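Local coordinates for N-acylethanolamine-hydrolyzing acid amidase subunit beta (Caenorhabditis elegans, PDB 6DY3), which probably hydrolyses bioactive fatty acid amides such as N-palmitoylethanolamine to ethanolamine and free fatty acid, as the beta subunit of a self-cleaved amidase, at residues N151-N163 against R174-R187. Residues are numbered along the deposited sequence; the frame is centred on the assembly and turned at random.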
loop_
_atom_site.group_PDB
_atom_site.type_symbol
_atom_site.label_atom_id
_atom_site.label_comp_id
_atom_site.label_asym_id
_atom_site.label_seq_id
_atom_site.Cartn_x
_atom_site.Cartn_y
_atom_site.Cartn_z
ATOM N N ASN B 151 -19.694 -11.986 -2.137
ATOM C CA ASN B 151 -20.810 -12.922 -2.287
ATOM C C ASN B 151 -21.952 -12.152 -2.961
ATOM O O ASN B 151 -22.934 -11.761 -2.322
ATOM C CB ASN B 151 -21.229 -13.506 -0.939
ATOM C CG ASN B 151 -22.051 -14.768 -1.082
ATOM O OD1 ASN B 151 -22.625 -15.037 -2.140
ATOM N ND2 ASN B 151 -22.121 -15.547 -0.011
ATOM N N VAL B 152 -21.822 -11.940 -4.274
ATOM C CA VAL B 152 -22.788 -11.106 -4.986
ATOM C C VAL B 152 -24.177 -11.723 -4.952
ATOM O O VAL B 152 -25.183 -11.003 -4.907
ATOM C CB VAL B 152 -22.326 -10.852 -6.437
ATOM C CG1 VAL B 152 -21.066 -9.988 -6.456
ATOM C CG2 VAL B 152 -22.096 -12.170 -7.174
ATOM N N ASP B 153 -24.265 -13.053 -4.957
ATOM C CA ASP B 153 -25.572 -13.698 -4.917
ATOM C C ASP B 153 -26.248 -13.537 -3.563
ATOM O O ASP B 153 -27.479 -13.617 -3.486
ATOM C CB ASP B 153 -25.441 -15.176 -5.283
ATOM C CG ASP B 153 -25.037 -15.384 -6.741
ATOM O OD1 ASP B 153 -25.232 -14.462 -7.568
ATOM O OD2 ASP B 153 -24.533 -16.478 -7.064
ATOM N N ALA B 154 -25.476 -13.317 -2.500
ATOM C CA ALA B 154 -26.017 -12.983 -1.191
ATOM C C ALA B 154 -26.159 -11.478 -0.988
ATOM O O ALA B 154 -26.315 -11.022 0.152
ATOM C CB ALA B 154 -25.138 -13.581 -0.093
ATOM N N ASN B 155 -26.104 -10.701 -2.072
ATOM C CA ASN B 155 -26.196 -9.243 -2.010
ATOM C C ASN B 155 -25.021 -8.635 -1.246
ATOM O O ASN B 155 -25.154 -7.577 -0.623
ATOM C CB ASN B 155 -27.523 -8.797 -1.390
ATOM C CG ASN B 155 -27.883 -7.369 -1.755
ATOM O OD1 ASN B 155 -27.656 -6.929 -2.884
ATOM N ND2 ASN B 155 -28.437 -6.632 -0.798
ATOM N N GLN B 156 -23.863 -9.291 -1.296
ATOM C CA GLN B 156 -22.631 -8.790 -0.691
ATOM C C GLN B 156 -21.681 -8.432 -1.832
ATOM O O GLN B 156 -20.741 -9.164 -2.144
ATOM C CB GLN B 156 -22.030 -9.824 0.251
ATOM C CG GLN B 156 -22.959 -10.223 1.393
ATOM C CD GLN B 156 -22.359 -11.291 2.299
ATOM O OE1 GLN B 156 -21.418 -11.989 1.923
ATOM N NE2 GLN B 156 -22.902 -11.413 3.505
ATOM N N TRP B 157 -21.934 -7.281 -2.453
ATOM C CA TRP B 157 -21.234 -6.882 -3.665
ATOM C C TRP B 157 -20.071 -5.935 -3.411
ATOM O O TRP B 157 -19.389 -5.559 -4.369
ATOM C CB TRP B 157 -22.209 -6.235 -4.658
ATOM C CG TRP B 157 -22.966 -5.048 -4.121
ATOM C CD1 TRP B 157 -24.087 -5.074 -3.345
ATOM C CD2 TRP B 157 -22.661 -3.663 -4.338
ATOM N NE1 TRP B 157 -24.498 -3.795 -3.060
ATOM C CE2 TRP B 157 -23.641 -2.908 -3.658
ATOM C CE3 TRP B 157 -21.655 -2.989 -5.039
ATOM C CZ2 TRP B 157 -23.643 -1.512 -3.656
ATOM C CZ3 TRP B 157 -21.658 -1.600 -5.037
ATOM C CH2 TRP B 157 -22.647 -0.878 -4.349
ATOM N N PHE B 158 -19.830 -5.528 -2.162
ATOM C CA PHE B 158 -18.695 -4.667 -1.846
ATOM C C PHE B 158 -18.047 -5.089 -0.532
ATOM O O PHE B 158 -18.659 -5.746 0.314
ATOM C CB PHE B 158 -19.102 -3.179 -1.781
ATOM C CG PHE B 158 -20.129 -2.866 -0.728
ATOM C CD1 PHE B 158 -19.757 -2.655 0.586
ATOM C CD2 PHE B 158 -21.461 -2.759 -1.061
ATOM C CE1 PHE B 158 -20.701 -2.366 1.549
ATOM C CE2 PHE B 158 -22.410 -2.467 -0.099
ATOM C CZ PHE B 158 -22.027 -2.270 1.206
ATOM N N LEU B 159 -16.782 -4.701 -0.384
ATOM C CA LEU B 159 -16.008 -4.918 0.831
ATOM C C LEU B 159 -15.296 -3.622 1.188
ATOM O O LEU B 159 -14.733 -2.959 0.310
ATOM C CB LEU B 159 -14.980 -6.037 0.654
ATOM C CG LEU B 159 -15.526 -7.452 0.484
ATOM C CD1 LEU B 159 -14.454 -8.367 -0.064
ATOM C CD2 LEU B 159 -16.052 -7.975 1.800
ATOM N N VAL B 160 -15.337 -3.257 2.469
ATOM C CA VAL B 160 -14.711 -2.036 2.966
ATOM C C VAL B 160 -13.897 -2.368 4.208
ATOM O O VAL B 160 -14.390 -3.044 5.119
ATOM C CB VAL B 160 -15.750 -0.945 3.290
ATOM C CG1 VAL B 160 -15.056 0.324 3.787
ATOM C CG2 VAL B 160 -16.602 -0.650 2.073
ATOM N N GLU B 161 -12.672 -1.856 4.268
ATOM C CA GLU B 161 -11.819 -2.098 5.418
ATOM C C GLU B 161 -10.933 -0.880 5.652
ATOM O O GLU B 161 -10.536 -0.196 4.709
ATOM C CB GLU B 161 -10.973 -3.370 5.214
ATOM C CG GLU B 161 -10.416 -3.961 6.500
ATOM C CD GLU B 161 -11.495 -4.191 7.554
ATOM O OE1 GLU B 161 -12.299 -5.136 7.387
ATOM O OE2 GLU B 161 -11.549 -3.418 8.539
ATOM N N THR B 162 -10.630 -0.609 6.927
ATOM C CA THR B 162 -9.729 0.482 7.280
ATOM C C THR B 162 -8.582 -0.102 8.095
ATOM O O THR B 162 -7.927 -1.030 7.630
ATOM C CB THR B 162 -10.479 1.609 7.974
ATOM O OG1 THR B 162 -11.085 1.111 9.177
ATOM C CG2 THR B 162 -11.548 2.171 7.080
ATOM N N ASN B 163 -8.323 0.421 9.299
ATOM C CA ASN B 163 -7.127 0.113 10.067
ATOM C C ASN B 163 -7.386 -0.626 11.373
ATOM O O ASN B 163 -6.422 -1.042 12.022
ATOM C CB ASN B 163 -6.382 1.414 10.397
ATOM C CG ASN B 163 -5.864 2.108 9.167
ATOM O OD1 ASN B 163 -6.133 3.295 8.959
ATOM N ND2 ASN B 163 -5.114 1.381 8.343
ATOM N N ARG B 174 -14.891 6.699 8.794
ATOM C CA ARG B 174 -14.504 6.445 7.410
ATOM C C ARG B 174 -15.188 5.196 6.872
ATOM O O ARG B 174 -15.725 5.194 5.758
ATOM C CB ARG B 174 -12.988 6.301 7.302
ATOM C CG ARG B 174 -12.213 7.545 7.692
ATOM C CD ARG B 174 -10.719 7.264 7.735
ATOM N NE ARG B 174 -10.404 6.195 8.676
ATOM C CZ ARG B 174 -9.191 5.677 8.851
ATOM N NH1 ARG B 174 -8.169 6.127 8.140
ATOM N NH2 ARG B 174 -9.005 4.705 9.734
ATOM N N ARG B 175 -15.162 4.113 7.650
ATOM C CA ARG B 175 -15.760 2.863 7.194
ATOM C C ARG B 175 -17.278 2.961 7.137
ATOM O O ARG B 175 -17.899 2.484 6.181
ATOM C CB ARG B 175 -15.326 1.720 8.111
ATOM C CG ARG B 175 -15.702 0.341 7.604
ATOM C CD ARG B 175 -15.099 -0.759 8.464
ATOM N NE ARG B 175 -15.475 -2.075 7.967
ATOM C CZ ARG B 175 -16.601 -2.697 8.295
ATOM N NH1 ARG B 175 -17.465 -2.133 9.128
ATOM N NH2 ARG B 175 -16.867 -3.890 7.790
ATOM N N ILE B 176 -17.893 3.584 8.143
ATOM C CA ILE B 176 -19.351 3.713 8.167
ATOM C C ILE B 176 -19.833 4.526 6.972
ATOM O O ILE B 176 -20.796 4.154 6.289
ATOM C CB ILE B 176 -19.812 4.342 9.496
ATOM C CG1 ILE B 176 -19.423 3.443 10.674
ATOM C CG2 ILE B 176 -21.319 4.588 9.480
ATOM C CD1 ILE B 176 -19.531 4.120 12.019
ATOM N N THR B 177 -19.184 5.661 6.712
ATOM C CA THR B 177 -19.614 6.528 5.623
ATOM C C THR B 177 -19.495 5.825 4.278
ATOM O O THR B 177 -20.414 5.880 3.453
ATOM C CB THR B 177 -18.792 7.814 5.635
ATOM O OG1 THR B 177 -19.009 8.502 6.873
ATOM C CG2 THR B 177 -19.172 8.717 4.466
ATOM N N ALA B 178 -18.368 5.152 4.039
ATOM C CA ALA B 178 -18.173 4.480 2.759
ATOM C C ALA B 178 -19.233 3.411 2.530
ATOM O O ALA B 178 -19.701 3.225 1.401
ATOM C CB ALA B 178 -16.772 3.871 2.692
ATOM N N ILE B 179 -19.634 2.702 3.589
ATOM C CA ILE B 179 -20.653 1.666 3.436
ATOM C C ILE B 179 -22.003 2.293 3.126
ATOM O O ILE B 179 -22.752 1.793 2.279
ATOM C CB ILE B 179 -20.719 0.791 4.702
ATOM C CG1 ILE B 179 -19.397 0.041 4.899
ATOM C CG2 ILE B 179 -21.893 -0.184 4.620
ATOM C CD1 ILE B 179 -19.251 -0.594 6.269
ATOM N N GLN B 180 -22.337 3.389 3.805
ATOM C CA GLN B 180 -23.577 4.094 3.501
ATOM C C GLN B 180 -23.575 4.583 2.061
ATOM O O GLN B 180 -24.573 4.444 1.343
ATOM C CB GLN B 180 -23.773 5.255 4.476
ATOM C CG GLN B 180 -24.222 4.808 5.863
ATOM C CD GLN B 180 -24.308 5.954 6.865
ATOM O OE1 GLN B 180 -24.088 7.117 6.519
ATOM N NE2 GLN B 180 -24.628 5.625 8.117
ATOM N N LYS B 181 -22.453 5.149 1.615
ATOM C CA LYS B 181 -22.399 5.725 0.280
ATOM C C LYS B 181 -22.506 4.647 -0.793
ATOM O O LYS B 181 -23.181 4.844 -1.811
ATOM C CB LYS B 181 -21.109 6.530 0.122
ATOM C CG LYS B 181 -21.177 7.631 -0.928
ATOM C CD LYS B 181 -22.136 8.734 -0.523
ATOM C CE LYS B 181 -22.246 9.809 -1.588
ATOM N NZ LYS B 181 -23.087 10.937 -1.102
ATOM N N LEU B 182 -21.869 3.494 -0.579
ATOM C CA LEU B 182 -21.993 2.398 -1.534
ATOM C C LEU B 182 -23.436 1.920 -1.637
ATOM O O LEU B 182 -23.919 1.598 -2.731
ATOM C CB LEU B 182 -21.075 1.245 -1.131
ATOM C CG LEU B 182 -19.584 1.476 -1.373
ATOM C CD1 LEU B 182 -18.767 0.566 -0.483
ATOM C CD2 LEU B 182 -19.232 1.245 -2.837
ATOM N N LYS B 183 -24.144 1.870 -0.509
ATOM C CA LYS B 183 -25.542 1.456 -0.537
ATOM C C LYS B 183 -26.406 2.484 -1.253
ATOM O O LYS B 183 -27.332 2.116 -1.984
ATOM C CB LYS B 183 -26.039 1.218 0.886
ATOM C CG LYS B 183 -25.436 -0.011 1.544
ATOM C CD LYS B 183 -25.907 -0.153 2.984
ATOM C CE LYS B 183 -25.349 -1.413 3.631
ATOM N NZ LYS B 183 -25.773 -1.539 5.052
ATOM N N GLU B 184 -26.121 3.775 -1.061
ATOM C CA GLU B 184 -26.882 4.817 -1.745
ATOM C C GLU B 184 -26.725 4.698 -3.254
ATOM O O GLU B 184 -27.711 4.738 -3.999
ATOM C CB GLU B 184 -26.425 6.201 -1.280
ATOM C CG GLU B 184 -26.756 6.544 0.163
ATOM C CD GLU B 184 -26.247 7.925 0.558
ATOM O OE1 GLU B 184 -25.922 8.727 -0.349
ATOM O OE2 GLU B 184 -26.173 8.208 1.775
ATOM N N LEU B 185 -25.482 4.572 -3.727
ATOM C CA LEU B 185 -25.243 4.482 -5.162
ATOM C C LEU B 185 -25.795 3.188 -5.735
ATOM O O LEU B 185 -26.242 3.162 -6.889
ATOM C CB LEU B 185 -23.746 4.610 -5.454
ATOM C CG LEU B 185 -23.117 5.920 -4.962
ATOM C CD1 LEU B 185 -21.623 5.949 -5.235
ATOM C CD2 LEU B 185 -23.795 7.132 -5.601
ATOM N N GLY B 186 -25.787 2.119 -4.952
ATOM C CA GLY B 186 -26.345 0.856 -5.376
ATOM C C GLY B 186 -25.411 0.075 -6.284
ATOM O O GLY B 186 -24.532 0.619 -6.952
ATOM N N ARG B 187 -25.645 -1.237 -6.329
ATOM C CA ARG B 187 -24.769 -2.113 -7.095
ATOM C C ARG B 187 -24.861 -1.819 -8.586
ATOM O O ARG B 187 -23.835 -1.759 -9.275
ATOM C CB ARG B 187 -25.123 -3.577 -6.826
ATOM C CG ARG B 187 -24.211 -4.543 -7.566
ATOM C CD ARG B 187 -24.621 -5.989 -7.410
ATOM N NE ARG B 187 -23.741 -6.850 -8.191
ATOM C CZ ARG B 187 -23.901 -8.161 -8.334
ATOM N NH1 ARG B 187 -24.920 -8.783 -7.749
ATOM N NH2 ARG B 187 -23.039 -8.852 -9.070
#
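Asn163 OD1 is gripped twice: Arg174 NH2 donates to it over 3.3 Å, tilted from the amide plane, and the backbone N of Cys1 bonds to it as well, while Asn163 ND2 reaches Ala70 O. A bend at chi3 (-58°) brings the Arg174 guanidinium round so that its edge meets Asn163 OD1; the group also forms salt bridges with Asp20 and Asp172, and Asp172 in turn bonds Thr162 OG1. The next residue, Arg175, extends its chain from CG to NE and gives NE to Val160 O at 3.2 Å, from above the carbonyl plane. Further along, the contact turns apolar. Val160 CG2 lies 3.6 Å from Leu182 CD1, which also sits over one face of the Phe158 ring, a CH-pi contact. Trp157 is sandwiched: Phe158 presses its ring edge on one face, and Arg187 covers the other, CA standing 3.5 Å from the centroid of the six-membered ring. With CG anti to the backbone N (chi1 -178°), the extended Arg187 side chain slides across the indole until Val152 CB sits over one face of the guanidinium, 3.4 Å from NH2, which also bonds Asn8 O. A leucine in place of Trp157 would probably leave the Arg187 chain without its flat support and open a gap beside Phe158. Helix 174-185 thus packs antiparallel on strand 158-161, outermost in its sheet within this chain, in the Ntn-hydrolase fold, where Asn163, probably important for activity as in relatives, bonds the N-terminal nitrogen of Cys1, by similarity the nucleophile.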